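Local structure of putative metallopeptidase (Shewanella baltica OS155, 3IEH) at residues E231-L234 against V235-A239; S22-I25 against D26-Y29; S193-L196 against R197-G201. The protein probably acts as a zinc-dependent carboxypeptidase of the M14 family, hydrolysing peptide bonds at the C-terminal end of its substrates. All blocks are in the same frame, centred on the assembly; numbering follows the deposited sequence.

The three contacts are local turns of helices set around the central mixed sheet of the M14 fold. Contact 2 begins helix 25-39, contact 3 lies in helix 191-201, and contact 1 closes helix 230-237. Contacts 1 and 3 are the nearest pair, with centres about 21 Å and nearest atoms about 11 Å apart; contact 2 lies across the chain's centre from contact 1, about 30 Å between centres. The zinc ion is held by His76, Glu79 and His170. In contact 1 the Glu231 side chain comes within about 4 Å of that of His170, and in contact 3 the Leu200 side chain lies about 6 Å from that of Glu246, the predicted proton donor/acceptor.

Contact 1: residues E231-L234 against V235-A239; sequences EACL and VRSGA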
ATOM      1  N   GLU A 231       1.043  -8.289   2.515  1.00 21.53           N
ATOM      2  CA  GLU A 231      -0.289  -8.211   3.141  1.00 21.36           C
ATOM      3  C   GLU A 231      -0.739  -9.565   3.697  1.00 18.23           C
ATOM      4  O   GLU A 231      -1.109  -9.665   4.871  1.00 17.70           O
ATOM      5  CB  GLU A 231      -1.343  -7.765   2.115  1.00 23.91           C
ATOM      6  CG  GLU A 231      -0.891  -6.723   1.059  1.00 38.50           C
ATOM      7  CD  GLU A 231      -0.215  -7.275  -0.232  1.00 40.77           C
ATOM      8  OE1 GLU A 231      -0.849  -8.035  -1.008  1.00 57.08           O
ATOM      9  OE2 GLU A 231       0.934  -6.872  -0.498  1.00 30.72           O
ATOM     10  N   ALA A 232      -0.743 -10.604   2.854  1.00 15.23           N
ATOM     11  CA  ALA A 232      -1.229 -11.947   3.318  1.00 15.39           C
ATOM     12  C   ALA A 232      -0.401 -12.408   4.513  1.00 12.63           C
ATOM     13  O   ALA A 232      -0.920 -12.918   5.502  1.00 13.35           O
ATOM     14  CB  ALA A 232      -1.217 -13.048   2.161  1.00 10.59           C
ATOM     15  N   CYS A 233       0.899 -12.172   4.425  1.00 12.97           N
ATOM     16  CA  CYS A 233       1.814 -12.552   5.480  1.00 14.52           C
ATOM     17  C   CYS A 233       1.516 -11.845   6.818  1.00 13.56           C
ATOM     18  O   CYS A 233       1.523 -12.477   7.877  1.00 12.59           O
ATOM     19  CB  CYS A 233       3.236 -12.255   5.041  1.00 15.27           C
ATOM     20  SG  CYS A 233       4.441 -12.937   6.217  1.00 19.01           S
ATOM     21  N   LEU A 234       1.261 -10.542   6.747  1.00 13.41           N
ATOM     22  CA  LEU A 234       0.929  -9.747   7.921  1.00 13.79           C
ATOM     23  C   LEU A 234      -0.428 -10.150   8.484  1.00 16.27           C
ATOM     24  O   LEU A 234      -0.605 -10.180   9.712  1.00 17.52           O
ATOM     25  CB  LEU A 234       0.954  -8.254   7.609  1.00 12.01           C
ATOM     26  CG  LEU A 234       2.324  -7.592   7.522  1.00 16.10           C
ATOM     27  CD1 LEU A 234       2.160  -6.137   7.132  1.00 20.49           C
ATOM     28  CD2 LEU A 234       3.054  -7.729   8.868  1.00 18.65           C
ATOM     29  N   VAL A 235      -1.387 -10.475   7.619  1.00 15.93           N
ATOM     30  CA  VAL A 235      -2.665 -10.985   8.120  1.00 15.84           C
ATOM     31  C   VAL A 235      -2.457 -12.335   8.836  1.00 16.71           C
ATOM     32  O   VAL A 235      -2.969 -12.521   9.930  1.00 17.30           O
ATOM     33  CB  VAL A 235      -3.724 -11.071   7.000  1.00 18.00           C
ATOM     34  CG1 VAL A 235      -4.912 -11.983   7.400  1.00  8.79           C
ATOM     35  CG2 VAL A 235      -4.166  -9.639   6.585  1.00 13.13           C
ATOM     36  N   ARG A 236      -1.706 -13.264   8.242  1.00 17.97           N
ATOM     37  CA  ARG A 236      -1.404 -14.530   8.914  1.00 20.16           C
ATOM     38  C   ARG A 236      -0.657 -14.236  10.216  1.00 20.64           C
ATOM     39  O   ARG A 236      -0.863 -14.939  11.197  1.00 18.90           O
ATOM     40  CB  ARG A 236      -0.532 -15.473   8.064  1.00 22.67           C
ATOM     41  CG  ARG A 236      -1.134 -16.030   6.770  1.00 34.80           C
ATOM     42  CD  ARG A 236      -2.074 -17.232   6.961  1.00 45.65           C
ATOM     43  NE  ARG A 236      -1.458 -18.321   7.722  1.00 52.37           N
ATOM     44  CZ  ARG A 236      -1.848 -18.737   8.928  1.00 60.31           C
ATOM     45  NH1 ARG A 236      -2.899 -18.187   9.545  1.00 66.97           N
ATOM     46  NH2 ARG A 236      -1.192 -19.732   9.522  1.00 62.65           N
ATOM     47  N   SER A 237       0.232 -13.229  10.217  1.00 20.35           N
ATOM     48  CA  SER A 237       0.994 -12.867  11.440  1.00 20.07           C
ATOM     49  C   SER A 237       0.145 -12.211  12.545  1.00 20.85           C
ATOM     50  O   SER A 237       0.591 -12.105  13.689  1.00 22.86           O
ATOM     51  CB  SER A 237       2.182 -11.968  11.118  1.00 16.83           C
ATOM     52  OG  SER A 237       3.046 -12.631  10.225  1.00 15.15           O
ATOM     53  N   GLY A 238      -1.062 -11.776  12.216  1.00 19.57           N
ATOM     54  CA  GLY A 238      -1.943 -11.228  13.231  1.00 21.07           C
ATOM     55  C   GLY A 238      -2.741  -9.995  12.868  1.00 21.51           C
ATOM     56  O   GLY A 238      -3.510  -9.538  13.707  1.00 23.28           O
ATOM     57  N   ALA A 239      -2.556  -9.446  11.654  1.00 21.44           N
ATOM     58  CA  ALA A 239      -3.335  -8.274  11.187  1.00 20.58           C
ATOM     59  C   ALA A 239      -4.789  -8.718  11.045  1.00 21.07           C
ATOM     60  O   ALA A 239      -5.097  -9.664  10.287  1.00 21.62           O
ATOM     61  CB  ALA A 239      -2.792  -7.716   9.866  1.00 19.07           C
TER
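Val235 N and Arg236 N donate to Glu231 O and Ala232 O, each at 2.9 Å, keeping regular helical turns until helix 230-237 ends in a Schellman motif. There Ala239 N reaches back to Leu234 O (2.8 Å), and Gly238 N binds Val235 O inside this last loop. Gly238 makes the reversal with phi 139°, where any side chain would run into the carbonyl oxygen of Ser237; glycine therefore suits the position. The hydrophobic contact common in Schellman motifs is also present: Leu234 CB and Ala239 CB approach to 4.4 Å, and both side chains turn inward onto Ile166 of strand 165-172 and Cys162 of helix 155-162. Ala239 is small enough to lie against Leu234 and Ile166 together. At the other end, Glu231 sends its carboxylate away from the turn toward the zinc site, where its side chain touches that of the zinc ligand His170; OE2 accepts from Asn128, and OE1 hydrogen-bonds an unidentified molecule, probably from the crystallisation liquor. Ser237 suits the last turn because its short hydroxyl can add a second bond to a carbonyl already used by its own amide. With OG beside the backbone N (chi1 -59°), it donates to Cys233 O at 2.8 Å from above the carbonyl plane, while Ser237 N meets that oxygen from the opposite face.

Contact 2: residues S22-I25 against D26-Y29; sequences STDI and DNFY
Asp24 OD1 accepts from Asn27 N at 3.1 Å, nearly straight at the hydrogen (167°), though the N-H comes from well above the carboxylate plane. Having CG anti to the backbone N (chi1 -164°) carries the carboxylate forward over the start of the helix, against Asn27 CB, 3.4 Å from OD1. OD1 also accepts a hydrogen bond from a water at 2.6 Å, and that water accepts from Asp26 N, so one oxygen serves Asn27 N directly and Asp26 N through the water. A short acid suits this place: it supplies acceptors where no preceding turn can, and its charge probably interacts well with the helix dipole. Ile25, the first residue of the helix, and Tyr29, one turn later, lie side by side, pointing the same way, with Ile25 CG1 (3.5 Å) and CD1 both against Tyr29 CE2; both residues pack on Leu108 and Pro111. Phe28 points into the fold and meets Trp84 edge-to-face. Trp84 NE1 in turn binds Ser22 O, fixing the approach to the helix. Asp24 also centres an inverse gamma turn, closed by a weak bond from Ile25 N to Thr23 O. The Asp24-Asn27 bond is a classic aspartate N-cap, here opening helix 25-39.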
ATOM      1  N   SER A  22       5.051  11.437 -12.615  1.00 19.34           N
ATOM      2  CA  SER A  22       4.821  10.431 -11.586  1.00 18.55           C
ATOM      3  C   SER A  22       6.132   9.785 -11.047  1.00 20.98           C
ATOM      4  O   SER A  22       6.165   9.287  -9.912  1.00 23.73           O
ATOM      5  CB  SER A  22       3.884   9.365 -12.114  1.00 16.17           C
ATOM      6  OG  SER A  22       4.441   8.760 -13.240  1.00 15.73           O
ATOM      7  N   THR A  23       7.196   9.811 -11.850  1.00 17.01           N
ATOM      8  CA  THR A  23       8.457   9.227 -11.472  1.00 16.46           C
ATOM      9  C   THR A  23       9.364  10.224 -10.763  1.00 17.64           C
ATOM     10  O   THR A  23      10.479   9.879 -10.377  1.00 13.63           O
ATOM     11  CB  THR A  23       9.225   8.759 -12.721  1.00 16.59           C
ATOM     12  OG1 THR A  23       9.298   9.857 -13.635  1.00 15.61           O
ATOM     13  CG2 THR A  23       8.536   7.563 -13.382  1.00 14.87           C
ATOM     14  N   ASP A  24       8.911  11.466 -10.620  1.00 17.96           N
ATOM     15  CA  ASP A  24       9.702  12.495  -9.967  1.00 16.70           C
ATOM     16  C   ASP A  24       9.871  12.230  -8.466  1.00 15.75           C
ATOM     17  O   ASP A  24       9.261  12.899  -7.628  1.00 12.78           O
ATOM     18  CB  ASP A  24       9.034  13.854 -10.171  1.00 20.38           C
ATOM     19  CG  ASP A  24       9.952  15.000  -9.878  1.00 18.28           C
ATOM     20  OD1 ASP A  24      10.959  14.824  -9.137  1.00 19.58           O
ATOM     21  OD2 ASP A  24       9.659  16.069 -10.417  1.00 18.95           O
ATOM     22  N   ILE A  25      10.750  11.289  -8.139  1.00 16.27           N
ATOM     23  CA  ILE A  25      10.959  10.858  -6.771  1.00 15.90           C
ATOM     24  C   ILE A  25      11.562  11.965  -5.869  1.00 15.68           C
ATOM     25  O   ILE A  25      11.318  11.971  -4.659  1.00 14.39           O
ATOM     26  CB  ILE A  25      11.828   9.565  -6.749  1.00 18.63           C
ATOM     27  CG1 ILE A  25      11.623   8.798  -5.437  1.00 17.84           C
ATOM     28  CG2 ILE A  25      13.322   9.883  -7.014  1.00 17.49           C
ATOM     29  CD1 ILE A  25      12.385   7.490  -5.384  1.00  8.50           C
ATOM     30  N   ASP A  26      12.330  12.889  -6.455  1.00 15.81           N
ATOM     31  CA  ASP A  26      12.915  13.999  -5.698  1.00 18.71           C
ATOM     32  C   ASP A  26      11.806  14.894  -5.165  1.00 17.79           C
ATOM     33  O   ASP A  26      11.772  15.241  -3.979  1.00 16.96           O
ATOM     34  CB  ASP A  26      13.903  14.832  -6.542  1.00 19.12           C
ATOM     35  CG  ASP A  26      15.201  14.081  -6.855  1.00 27.64           C
ATOM     36  OD1 ASP A  26      15.647  13.282  -5.997  1.00 34.16           O
ATOM     37  OD2 ASP A  26      15.786  14.298  -7.949  1.00 36.58           O
ATOM     38  N   ASN A  27      10.897  15.267  -6.054  1.00 17.78           N
ATOM     39  CA  ASN A  27       9.743  16.053  -5.656  1.00 17.99           C
ATOM     40  C   ASN A  27       8.854  15.268  -4.679  1.00 16.21           C
ATOM     41  O   ASN A  27       8.359  15.823  -3.694  1.00 15.10           O
ATOM     42  CB  ASN A  27       8.971  16.516  -6.894  1.00 19.32           C
ATOM     43  CG  ASN A  27       7.847  17.463  -6.545  1.00 24.32           C
ATOM     44  OD1 ASN A  27       8.043  18.388  -5.749  1.00 29.48           O
ATOM     45  ND2 ASN A  27       6.652  17.226  -7.114  1.00 25.81           N
ATOM     46  N   PHE A  28       8.698  13.965  -4.924  1.00 16.79           N
ATOM     47  CA  PHE A  28       7.913  13.106  -4.035  1.00 16.19           C
ATOM     48  C   PHE A  28       8.401  13.217  -2.596  1.00 15.13           C
ATOM     49  O   PHE A  28       7.620  13.496  -1.680  1.00 17.01           O
ATOM     50  CB  PHE A  28       7.929  11.620  -4.489  1.00 18.80           C
ATOM     51  CG  PHE A  28       7.232  10.698  -3.530  1.00 12.68           C
ATOM     52  CD1 PHE A  28       5.867  10.564  -3.557  1.00 17.10           C
ATOM     53  CD2 PHE A  28       7.938  10.029  -2.570  1.00  9.14           C
ATOM     54  CE1 PHE A  28       5.226   9.760  -2.659  1.00 19.30           C
ATOM     55  CE2 PHE A  28       7.301   9.241  -1.664  1.00 11.62           C
ATOM     56  CZ  PHE A  28       5.942   9.115  -1.697  1.00 11.19           C
ATOM     57  N   TYR A  29       9.691  13.027  -2.403  1.00 14.73           N
ATOM     58  CA  TYR A  29      10.279  13.090  -1.063  1.00 17.25           C
ATOM     59  C   TYR A  29      10.259  14.468  -0.398  1.00 18.77           C
ATOM     60  O   TYR A  29      10.145  14.555   0.822  1.00 20.01           O
ATOM     61  CB  TYR A  29      11.719  12.596  -1.091  1.00 17.35           C
ATOM     62  CG  TYR A  29      11.862  11.100  -1.213  1.00 21.89           C
ATOM     63  CD1 TYR A  29      11.174  10.240  -0.373  1.00 21.61           C
ATOM     64  CD2 TYR A  29      12.723  10.548  -2.142  1.00 23.52           C
ATOM     65  CE1 TYR A  29      11.343   8.853  -0.470  1.00 25.66           C
ATOM     66  CE2 TYR A  29      12.898   9.191  -2.239  1.00 24.57           C
ATOM     67  CZ  TYR A  29      12.205   8.342  -1.409  1.00 26.30           C
ATOM     68  OH  TYR A  29      12.391   6.977  -1.544  1.00 28.59           O
TER
HETATM   69  O   HOH W   1      13.146  13.410  -9.243  1.00 13.71           O

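Contact 3: residues S193-L196 against R197-G201; sequences SLDL and RDTLG
Leu194 and Arg197, one turn apart in the middle of helix 191-201, lie side by side and point the same way, with Leu194 CD2 3.7 Å from Arg197 NH2 and oblique to the guanidinium. Arg197 starts with CG anti to the backbone N (chi1 -173°) and then bends at its next two torsions, which folds the guanidinium back toward Asp198. The Asp198 carboxylate sits at the guanidinium edge: NE gives a salt bridge to OD1 at 2.8 Å, approaching from above the carboxylate plane, while the bond from NH2 to OD1 is weak. NH1 faces another way, to Asp219 O, so a long, branched cation is well suited to joining this helix to a neighbouring loop. With an alanine in place of Arg197, Asp198 would probably be left without its counter-charge and Asp219 O without this donor. Around the helix, Asp195 and Thr199 cross obliquely, and both touch His266 of helix 253-271. Thr199 OG1 lies anti to its own carbonyl carbon and donates to Asp195 O at 2.7 Å; Thr199 N reaches the same oxygen from the opposite face of its plane, at 2.9 Å. The chemistry thus divides by side: an ion pair with an aliphatic flank at the partly exposed surface, and, where the helix is covered, a threonine hydroxyl satisfied by the backbone of its own helix.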
ATOM      1  N   SER A 193     -14.773  -4.955   3.465  1.00 20.06           N
ATOM      2  CA  SER A 193     -14.546  -5.354   2.084  1.00 19.43           C
ATOM      3  C   SER A 193     -15.448  -4.581   1.134  1.00 18.70           C
ATOM      4  O   SER A 193     -14.980  -3.986   0.159  1.00 16.18           O
ATOM      5  CB  SER A 193     -14.792  -6.878   1.921  1.00 18.55           C
ATOM      6  OG  SER A 193     -13.913  -7.634   2.757  1.00 20.28           O
ATOM      7  N   LEU A 194     -16.747  -4.579   1.428  1.00 20.63           N
ATOM      8  CA  LEU A 194     -17.735  -3.966   0.529  1.00 19.00           C
ATOM      9  C   LEU A 194     -17.616  -2.450   0.415  1.00 17.37           C
ATOM     10  O   LEU A 194     -17.894  -1.901  -0.645  1.00 18.45           O
ATOM     11  CB  LEU A 194     -19.150  -4.365   0.941  1.00 18.29           C
ATOM     12  CG  LEU A 194     -19.429  -5.872   0.823  1.00 21.78           C
ATOM     13  CD1 LEU A 194     -20.794  -6.160   1.388  1.00 11.46           C
ATOM     14  CD2 LEU A 194     -19.302  -6.404  -0.623  1.00 21.18           C
ATOM     15  N   ASP A 195     -17.193  -1.783   1.491  1.00 16.23           N
ATOM     16  CA  ASP A 195     -17.056  -0.339   1.469  1.00 17.04           C
ATOM     17  C   ASP A 195     -15.856   0.085   0.648  1.00 16.48           C
ATOM     18  O   ASP A 195     -15.913   1.084  -0.064  1.00 16.81           O
ATOM     19  CB  ASP A 195     -16.938   0.251   2.877  1.00 19.44           C
ATOM     20  CG  ASP A 195     -16.845   1.785   2.856  1.00 27.65           C
ATOM     21  OD1 ASP A 195     -17.842   2.434   2.476  1.00 34.09           O
ATOM     22  OD2 ASP A 195     -15.778   2.342   3.194  1.00 37.13           O
ATOM     23  N   LEU A 196     -14.749  -0.644   0.767  1.00 18.52           N
ATOM     24  CA  LEU A 196     -13.562  -0.344  -0.041  1.00 17.48           C
ATOM     25  C   LEU A 196     -13.863  -0.550  -1.518  1.00 17.48           C
ATOM     26  O   LEU A 196     -13.591   0.312  -2.351  1.00 18.73           O
ATOM     27  CB  LEU A 196     -12.393  -1.182   0.415  1.00 19.27           C
ATOM     28  CG  LEU A 196     -11.850  -0.745   1.791  1.00 20.67           C
ATOM     29  CD1 LEU A 196     -10.756  -1.703   2.276  1.00 13.98           C
ATOM     30  CD2 LEU A 196     -11.349   0.717   1.776  1.00 13.43           C
ATOM     31  N   ARG A 197     -14.493  -1.676  -1.829  1.00 18.78           N
ATOM     32  CA  ARG A 197     -14.901  -1.993  -3.197  1.00 17.52           C
ATOM     33  C   ARG A 197     -15.777  -0.850  -3.762  1.00 17.65           C
ATOM     34  O   ARG A 197     -15.511  -0.341  -4.860  1.00 16.92           O
ATOM     35  CB  ARG A 197     -15.621  -3.349  -3.184  1.00 17.08           C
ATOM     36  CG  ARG A 197     -15.972  -3.927  -4.520  1.00 16.37           C
ATOM     37  CD  ARG A 197     -17.177  -3.244  -5.161  1.00 15.82           C
ATOM     38  NE  ARG A 197     -18.344  -3.214  -4.286  1.00 18.35           N
ATOM     39  CZ  ARG A 197     -19.214  -4.211  -4.125  1.00 21.39           C
ATOM     40  NH1 ARG A 197     -19.048  -5.358  -4.761  1.00 19.51           N
ATOM     41  NH2 ARG A 197     -20.262  -4.060  -3.312  1.00 22.23           N
ATOM     42  N   ASP A 198     -16.789  -0.429  -2.996  1.00 15.76           N
ATOM     43  CA  ASP A 198     -17.654   0.686  -3.389  1.00 17.16           C
ATOM     44  C   ASP A 198     -16.916   2.028  -3.545  1.00 17.05           C
ATOM     45  O   ASP A 198     -17.237   2.807  -4.446  1.00 17.62           O
ATOM     46  CB  ASP A 198     -18.836   0.844  -2.405  1.00 19.68           C
ATOM     47  CG  ASP A 198     -19.803  -0.363  -2.430  1.00 21.91           C
ATOM     48  OD1 ASP A 198     -19.927  -1.051  -3.471  1.00 20.74           O
ATOM     49  OD2 ASP A 198     -20.435  -0.628  -1.399  1.00 30.51           O
ATOM     50  N   THR A 199     -15.952   2.309  -2.677  1.00 16.53           N
ATOM     51  CA  THR A 199     -15.179   3.550  -2.779  1.00 18.24           C
ATOM     52  C   THR A 199     -14.459   3.630  -4.127  1.00 18.79           C
ATOM     53  O   THR A 199     -14.517   4.645  -4.831  1.00 19.83           O
ATOM     54  CB  THR A 199     -14.141   3.668  -1.638  1.00 19.15           C
ATOM     55  OG1 THR A 199     -14.817   3.582  -0.373  1.00 19.82           O
ATOM     56  CG2 THR A 199     -13.386   4.971  -1.734  1.00  9.39           C
ATOM     57  N   LEU A 200     -13.792   2.552  -4.500  1.00 19.42           N
ATOM     58  CA  LEU A 200     -13.124   2.497  -5.817  1.00 19.07           C
ATOM     59  C   LEU A 200     -14.165   2.579  -6.934  1.00 16.66           C
ATOM     60  O   LEU A 200     -13.960   3.261  -7.948  1.00 15.25           O
ATOM     61  CB  LEU A 200     -12.312   1.207  -5.954  1.00 19.31           C
ATOM     62  CG  LEU A 200     -11.180   0.981  -4.947  1.00 20.20           C
ATOM     63  CD1 LEU A 200     -10.494  -0.349  -5.277  1.00 16.87           C
ATOM     64  CD2 LEU A 200     -10.186   2.160  -5.005  1.00 15.81           C
ATOM     65  N   GLY A 201     -15.291   1.899  -6.715  1.00 14.50           N
ATOM     66  CA  GLY A 201     -16.402   1.901  -7.657  1.00 14.10           C
ATOM     67  C   GLY A 201     -16.931   3.288  -7.906  1.00 14.96           C
ATOM     68  O   GLY A 201     -17.556   3.518  -8.908  1.00 15.98           O
TER